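Local coordinates for autoinducer 2-binding protein LsrB (PDB 6DSP) that binds the quorum-sensing signal autoinducer-2 as a receptor of the periplasmic binding protein type, at residues A[155-160]-A[188-193]; A[305-310]-A[327-332]. One frame throughout, in Å; residues are numbered along the deposited sequence.

Contact 1: A[155-160]-A[188-193]; sequences KYCWHY and NVAPDN
The backbone O of Y156 takes a 2.8 Å hydrogen bond from the N of V189. The same oxygen has the CA of N188 3.3 Å away in a CA-H...O contact. That CA also lies over one face of the Y156 ring, 4.0 Å from its centroid, as a CH-pi contact. CG of Y156 lies between its backbone N and carbonyl carbon (chi1 75°), and the ring beyond it passes beside N188. OD1 of N188 accepts from the N of A190, closing an Asx turn that bends the chain away after one parallel bridge. A water bridges the strands where they part: it accepts from the N of W158 and from ND2 of N188, and lies 2.8 Å from OD1 of N193, which Q172 also bonds while Y195 takes ND2. On the other face, CB of C157 meets CB of A190, and CG1 of V189 touches CB and CG of K155, the side chains crossing at about a right angle. This is the beta-alpha-beta unit of strand 155-160, helix 166-182 and edge strand 187-195; E176 of that helix binds Y156 OH, W158 NE1 and N188 ND2, while strand 219-222 flanks 155-160 on its other side.

Contact 2: A[305-310]-A[327-332]; sequences GTVEVM and GVVLLP
With CG1 anti to its backbone N (chi1 170°), V329 sets that methyl against V307, 3.8 Å from the CB of V307. M310 has its CG anti to the carbonyl carbon (chi1 -46°), and both its CB and CG come close to the carbonyl O of V328, the CG at 3.4 Å. Beyond CG the methionine chain bends twice and its end leads away; CG itself still lies 4.4 Å from CD1 of L330.

The two valines cross at about a right angle, and V307 CG2 also meets both methyls of V329. V309 comes in beside them: its CG1 rests against the CA of G327, while its CG2 faces CG2 of V329 at a longer distance. G327 presents that CA directly to the V309 methyl, and the same CA lies 3.3 Å from the O of M310.

M310 and V328 form an antiparallel hydrogen-bonded pair. The N of M310 gives a 2.7 Å bond to the O of V328, and the N of V328 returns one of 2.8 Å to the O of M310. Farther along, the strands part and a water takes over, donating to the O of E308 at 2.7 Å and accepting from the N of L330. The axes of the short segments 305-308 and 327-330 come no closer than 6.8 Å, wider than a paired spacing, and make 141°.

M279 of helix 273-288 packs on both V307 and V329, and V120 of the neighbouring strand also touches V329. Here 327-330 runs parallel to 120-123 and antiparallel to 305-311, so the C-terminal strands extend the sheet of one lobe of a two-lobed periplasmic binding protein fold.

How the contacts relate
Contacts 1 and 2 lie on opposite sides of the chain's centre, their centres 32 Å apart, and share no strand or sheet. Both are partly buried and both include a water between backbones that have separated. Contact 1 is a parallel pairing at the outer edge of the four-stranded sheet, its strands joined through a helix; asparagines, aromatic rings and a glutamate-bearing helix give it a polar character. Contact 2 is antiparallel, inside the mixed sheet, with a helix-free connection between its strands and mostly valine packing on one face, with a methionine on the other. Contact 1 is nearer the bound signal: the Y160 side chain is about 7 Å from it, that of L330 about 13 Å.

Contact 1: A[155-160]-A[188-193]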
loop_
_atom_site.group_PDB
_atom_site.type_symbol
_atom_site.label_atom_id
_atom_site.label_comp_id
_atom_site.label_asym_id
_atom_site.label_seq_id
_atom_site.Cartn_x
_atom_site.Cartn_y
_atom_site.Cartn_z
ATOM N N LYS A 155 -19.320 13.707 7.975
ATOM C CA LYS A 155 -19.567 13.254 6.617
ATOM C C LYS A 155 -18.236 12.875 5.982
ATOM O O LYS A 155 -17.276 13.658 6.013
ATOM C CB LYS A 155 -20.220 14.374 5.805
ATOM C CG LYS A 155 -21.684 14.605 6.172
ATOM C CD LYS A 155 -22.332 15.634 5.252
ATOM C CE LYS A 155 -23.825 15.691 5.496
ATOM N NZ LYS A 155 -24.536 16.596 4.565
ATOM N N TYR A 156 -18.154 11.665 5.448
ATOM C CA TYR A 156 -16.864 11.208 4.935
ATOM C C TYR A 156 -17.063 10.264 3.754
ATOM O O TYR A 156 -18.165 9.792 3.470
ATOM C CB TYR A 156 -16.051 10.499 6.029
ATOM C CG TYR A 156 -16.579 9.122 6.316
ATOM C CD1 TYR A 156 -17.690 8.920 7.159
ATOM C CD2 TYR A 156 -15.994 8.009 5.737
ATOM C CE1 TYR A 156 -18.175 7.650 7.376
ATOM C CE2 TYR A 156 -16.486 6.742 5.962
ATOM C CZ TYR A 156 -17.566 6.568 6.747
ATOM O OH TYR A 156 -18.035 5.300 6.962
ATOM N N CYS A 157 -15.954 9.979 3.077
ATOM C CA CYS A 157 -15.930 8.863 2.126
ATOM C C CYS A 157 -14.493 8.432 1.936
ATOM O O CYS A 157 -13.559 9.060 2.446
ATOM C CB CYS A 157 -16.566 9.233 0.765
ATOM S SG CYS A 157 -15.630 10.358 -0.277
ATOM N N TRP A 158 -14.328 7.346 1.173
ATOM C CA TRP A 158 -13.029 6.793 0.812
ATOM C C TRP A 158 -12.735 7.095 -0.660
ATOM O O TRP A 158 -13.643 7.059 -1.507
ATOM C CB TRP A 158 -13.013 5.264 1.001
ATOM C CG TRP A 158 -13.227 4.806 2.406
ATOM C CD1 TRP A 158 -14.408 4.784 3.094
ATOM C CD2 TRP A 158 -12.241 4.241 3.271
ATOM N NE1 TRP A 158 -14.197 4.267 4.357
ATOM C CE2 TRP A 158 -12.879 3.921 4.487
ATOM C CE3 TRP A 158 -10.879 3.970 3.135
ATOM C CZ2 TRP A 158 -12.189 3.378 5.574
ATOM C CZ3 TRP A 158 -10.195 3.426 4.196
ATOM C CH2 TRP A 158 -10.845 3.117 5.397
ATOM N N HIS A 159 -11.478 7.432 -0.947
ATOM C CA HIS A 159 -10.979 7.700 -2.311
ATOM C C HIS A 159 -9.685 6.909 -2.457
ATOM O O HIS A 159 -8.692 7.203 -1.784
ATOM C CB HIS A 159 -10.732 9.208 -2.495
ATOM C CG HIS A 159 -10.078 9.569 -3.804
ATOM N ND1 HIS A 159 -9.649 10.853 -4.086
ATOM C CD2 HIS A 159 -9.740 8.811 -4.884
ATOM C CE1 HIS A 159 -9.082 10.873 -5.285
ATOM N NE2 HIS A 159 -9.121 9.650 -5.786
ATOM N N TYR A 160 -9.705 5.882 -3.305
ATOM C CA TYR A 160 -8.488 5.084 -3.492
ATOM C C TYR A 160 -8.418 4.611 -4.943
ATOM O O TYR A 160 -9.008 5.222 -5.838
ATOM C CB TYR A 160 -8.337 4.031 -2.387
ATOM C CG TYR A 160 -9.450 3.037 -2.167
ATOM C CD1 TYR A 160 -10.585 3.370 -1.440
ATOM C CD2 TYR A 160 -9.320 1.728 -2.630
ATOM C CE1 TYR A 160 -11.553 2.406 -1.156
ATOM C CE2 TYR A 160 -10.303 0.783 -2.368
ATOM C CZ TYR A 160 -11.410 1.137 -1.628
ATOM O OH TYR A 160 -12.368 0.212 -1.318
ATOM N N ASN A 188 -21.242 7.933 5.762
ATOM C CA ASN A 188 -20.476 7.747 4.537
ATOM C C ASN A 188 -21.324 8.307 3.402
ATOM O O ASN A 188 -22.376 7.747 3.062
ATOM C CB ASN A 188 -20.152 6.269 4.331
ATOM C CG ASN A 188 -19.251 6.046 3.133
ATOM O OD1 ASN A 188 -19.286 6.809 2.170
ATOM N ND2 ASN A 188 -18.431 5.005 3.184
ATOM N N VAL A 189 -20.899 9.443 2.839
ATOM C CA VAL A 189 -21.698 10.120 1.820
ATOM C C VAL A 189 -21.538 9.516 0.431
ATOM O O VAL A 189 -22.210 9.967 -0.512
ATOM C CB VAL A 189 -21.465 11.647 1.814
ATOM C CG1 VAL A 189 -21.839 12.230 3.147
ATOM C CG2 VAL A 189 -20.003 12.010 1.499
ATOM N N ALA A 190 -20.654 8.531 0.251
ATOM C CA ALA A 190 -20.436 7.909 -1.062
ATOM C C ALA A 190 -19.967 6.480 -0.826
ATOM O O ALA A 190 -18.788 6.151 -1.010
ATOM C CB ALA A 190 -19.425 8.716 -1.880
ATOM N N PRO A 191 -20.876 5.597 -0.413
ATOM C CA PRO A 191 -20.457 4.234 -0.027
ATOM C C PRO A 191 -19.864 3.401 -1.155
ATOM O O PRO A 191 -19.167 2.427 -0.860
ATOM C CB PRO A 191 -21.723 3.599 0.554
ATOM C CG PRO A 191 -22.844 4.497 0.215
ATOM C CD PRO A 191 -22.309 5.847 -0.180
ATOM N N ASP A 192 -20.088 3.754 -2.423
ATOM C CA ASP A 192 -19.427 3.027 -3.515
ATOM C C ASP A 192 -17.918 3.262 -3.520
ATOM O O ASP A 192 -17.184 2.482 -4.138
ATOM C CB ASP A 192 -19.935 3.534 -4.866
ATOM C CG ASP A 192 -21.299 2.994 -5.251
ATOM O OD1 ASP A 192 -21.843 2.109 -4.558
ATOM O OD2 ASP A 192 -21.809 3.462 -6.297
ATOM N N ASN A 193 -17.443 4.296 -2.831
ATOM C CA ASN A 193 -16.073 4.785 -2.863
ATOM C C ASN A 193 -15.789 5.489 -4.180
ATOM O O ASN A 193 -16.447 5.234 -5.193
ATOM C CB ASN A 193 -15.010 3.707 -2.674
ATOM C CG ASN A 193 -15.280 2.815 -1.492
ATOM O OD1 ASN A 193 -15.542 3.283 -0.379
ATOM N ND2 ASN A 193 -15.157 1.511 -1.709
HETATM O O HOH W 1 -16.617 5.596 0.687
#

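Contact 2: A[305-310]-A[327-332]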
loop_
_atom_site.group_PDB
_atom_site.type_symbol
_atom_site.label_atom_id
_atom_site.label_comp_id
_atom_site.label_asym_id
_atom_site.label_seq_id
_atom_site.Cartn_x
_atom_site.Cartn_y
_atom_site.Cartn_z
ATOM N N GLY A 305 17.200 -7.209 10.298
ATOM C CA GLY A 305 16.817 -7.813 11.548
ATOM C C GLY A 305 16.167 -9.149 11.289
ATOM O O GLY A 305 16.120 -9.640 10.156
ATOM N N THR A 306 15.667 -9.738 12.364
ATOM C CA THR A 306 15.074 -11.062 12.316
ATOM C C THR A 306 13.581 -10.918 12.079
ATOM O O THR A 306 12.909 -10.136 12.756
ATOM C CB THR A 306 15.332 -11.777 13.642
ATOM O OG1 THR A 306 16.741 -11.917 13.816
ATOM C CG2 THR A 306 14.690 -13.135 13.629
ATOM N N VAL A 307 13.069 -11.662 11.111
ATOM C CA VAL A 307 11.650 -11.645 10.795
ATOM C C VAL A 307 11.062 -13.009 11.109
ATOM O O VAL A 307 11.764 -14.027 11.100
ATOM C CB VAL A 307 11.375 -11.234 9.334
ATOM C CG1 VAL A 307 12.034 -9.897 9.071
ATOM C CG2 VAL A 307 11.871 -12.295 8.361
ATOM N N GLU A 308 9.764 -13.025 11.409
ATOM C CA GLU A 308 9.040 -14.260 11.673
ATOM C C GLU A 308 7.991 -14.451 10.588
ATOM O O GLU A 308 7.217 -13.531 10.305
ATOM C CB GLU A 308 8.381 -14.235 13.061
ATOM C CG GLU A 308 7.685 -15.549 13.380
ATOM C CD GLU A 308 6.878 -15.496 14.650
ATOM O OE1 GLU A 308 7.010 -14.497 15.384
ATOM O OE2 GLU A 308 6.105 -16.449 14.907
ATOM N N VAL A 309 7.953 -15.637 9.989
ATOM C CA VAL A 309 6.927 -15.923 8.984
ATOM C C VAL A 309 5.632 -16.300 9.693
ATOM O O VAL A 309 5.594 -17.250 10.481
ATOM C CB VAL A 309 7.371 -17.034 8.026
ATOM C CG1 VAL A 309 6.326 -17.255 6.917
ATOM C CG2 VAL A 309 8.725 -16.676 7.420
ATOM N N MET A 310 4.566 -15.561 9.402
ATOM C CA MET A 310 3.253 -15.705 10.014
ATOM C C MET A 310 2.300 -16.435 9.085
ATOM O O MET A 310 2.495 -16.445 7.864
ATOM C CB MET A 310 2.649 -14.323 10.308
ATOM C CG MET A 310 3.629 -13.363 10.952
ATOM S SD MET A 310 4.336 -13.990 12.475
ATOM C CE MET A 310 2.851 -14.056 13.450
ATOM N N GLY A 327 3.133 -17.950 3.534
ATOM C CA GLY A 327 2.982 -17.138 4.725
ATOM C C GLY A 327 3.327 -15.680 4.503
ATOM O O GLY A 327 3.592 -15.243 3.375
ATOM N N VAL A 328 3.341 -14.932 5.609
ATOM C CA VAL A 328 3.402 -13.471 5.584
ATOM C C VAL A 328 4.473 -12.983 6.550
ATOM O O VAL A 328 4.553 -13.451 7.695
ATOM C CB VAL A 328 2.024 -12.894 5.998
ATOM C CG1 VAL A 328 2.075 -11.368 6.166
ATOM C CG2 VAL A 328 0.927 -13.322 5.038
ATOM N N VAL A 329 5.252 -11.988 6.124
ATOM C CA VAL A 329 6.144 -11.245 7.010
ATOM C C VAL A 329 5.548 -9.853 7.155
ATOM O O VAL A 329 5.220 -9.215 6.150
ATOM C CB VAL A 329 7.564 -11.178 6.425
ATOM C CG1 VAL A 329 8.420 -10.205 7.205
ATOM C CG2 VAL A 329 8.185 -12.572 6.409
ATOM N N LEU A 330 5.383 -9.392 8.398
ATOM C CA LEU A 330 4.807 -8.082 8.699
ATOM C C LEU A 330 5.890 -7.072 9.068
ATOM O O LEU A 330 6.767 -7.364 9.890
ATOM C CB LEU A 330 3.845 -8.220 9.891
ATOM C CG LEU A 330 2.541 -8.960 9.555
ATOM C CD1 LEU A 330 1.793 -9.413 10.813
ATOM C CD2 LEU A 330 1.650 -8.117 8.645
ATOM N N LEU A 331 5.785 -5.850 8.534
ATOM C CA LEU A 331 6.646 -4.784 9.026
ATOM C C LEU A 331 6.331 -4.502 10.494
ATOM O O LEU A 331 5.154 -4.490 10.890
ATOM C CB LEU A 331 6.383 -3.508 8.240
ATOM C CG LEU A 331 6.820 -3.515 6.780
ATOM C CD1 LEU A 331 6.651 -2.108 6.245
ATOM C CD2 LEU A 331 8.258 -4.009 6.614
ATOM N N PRO A 332 7.348 -4.232 11.316
ATOM C CA PRO A 332 7.104 -3.982 12.739
ATOM C C PRO A 332 6.508 -2.628 13.061
ATOM O O PRO A 332 6.017 -2.444 14.180
ATOM C CB PRO A 332 8.502 -4.109 13.361
ATOM C CG PRO A 332 9.438 -3.767 12.278
ATOM C CD PRO A 332 8.787 -4.324 11.015
HETATM O O HOH W 2 6.313 -11.024 10.629
#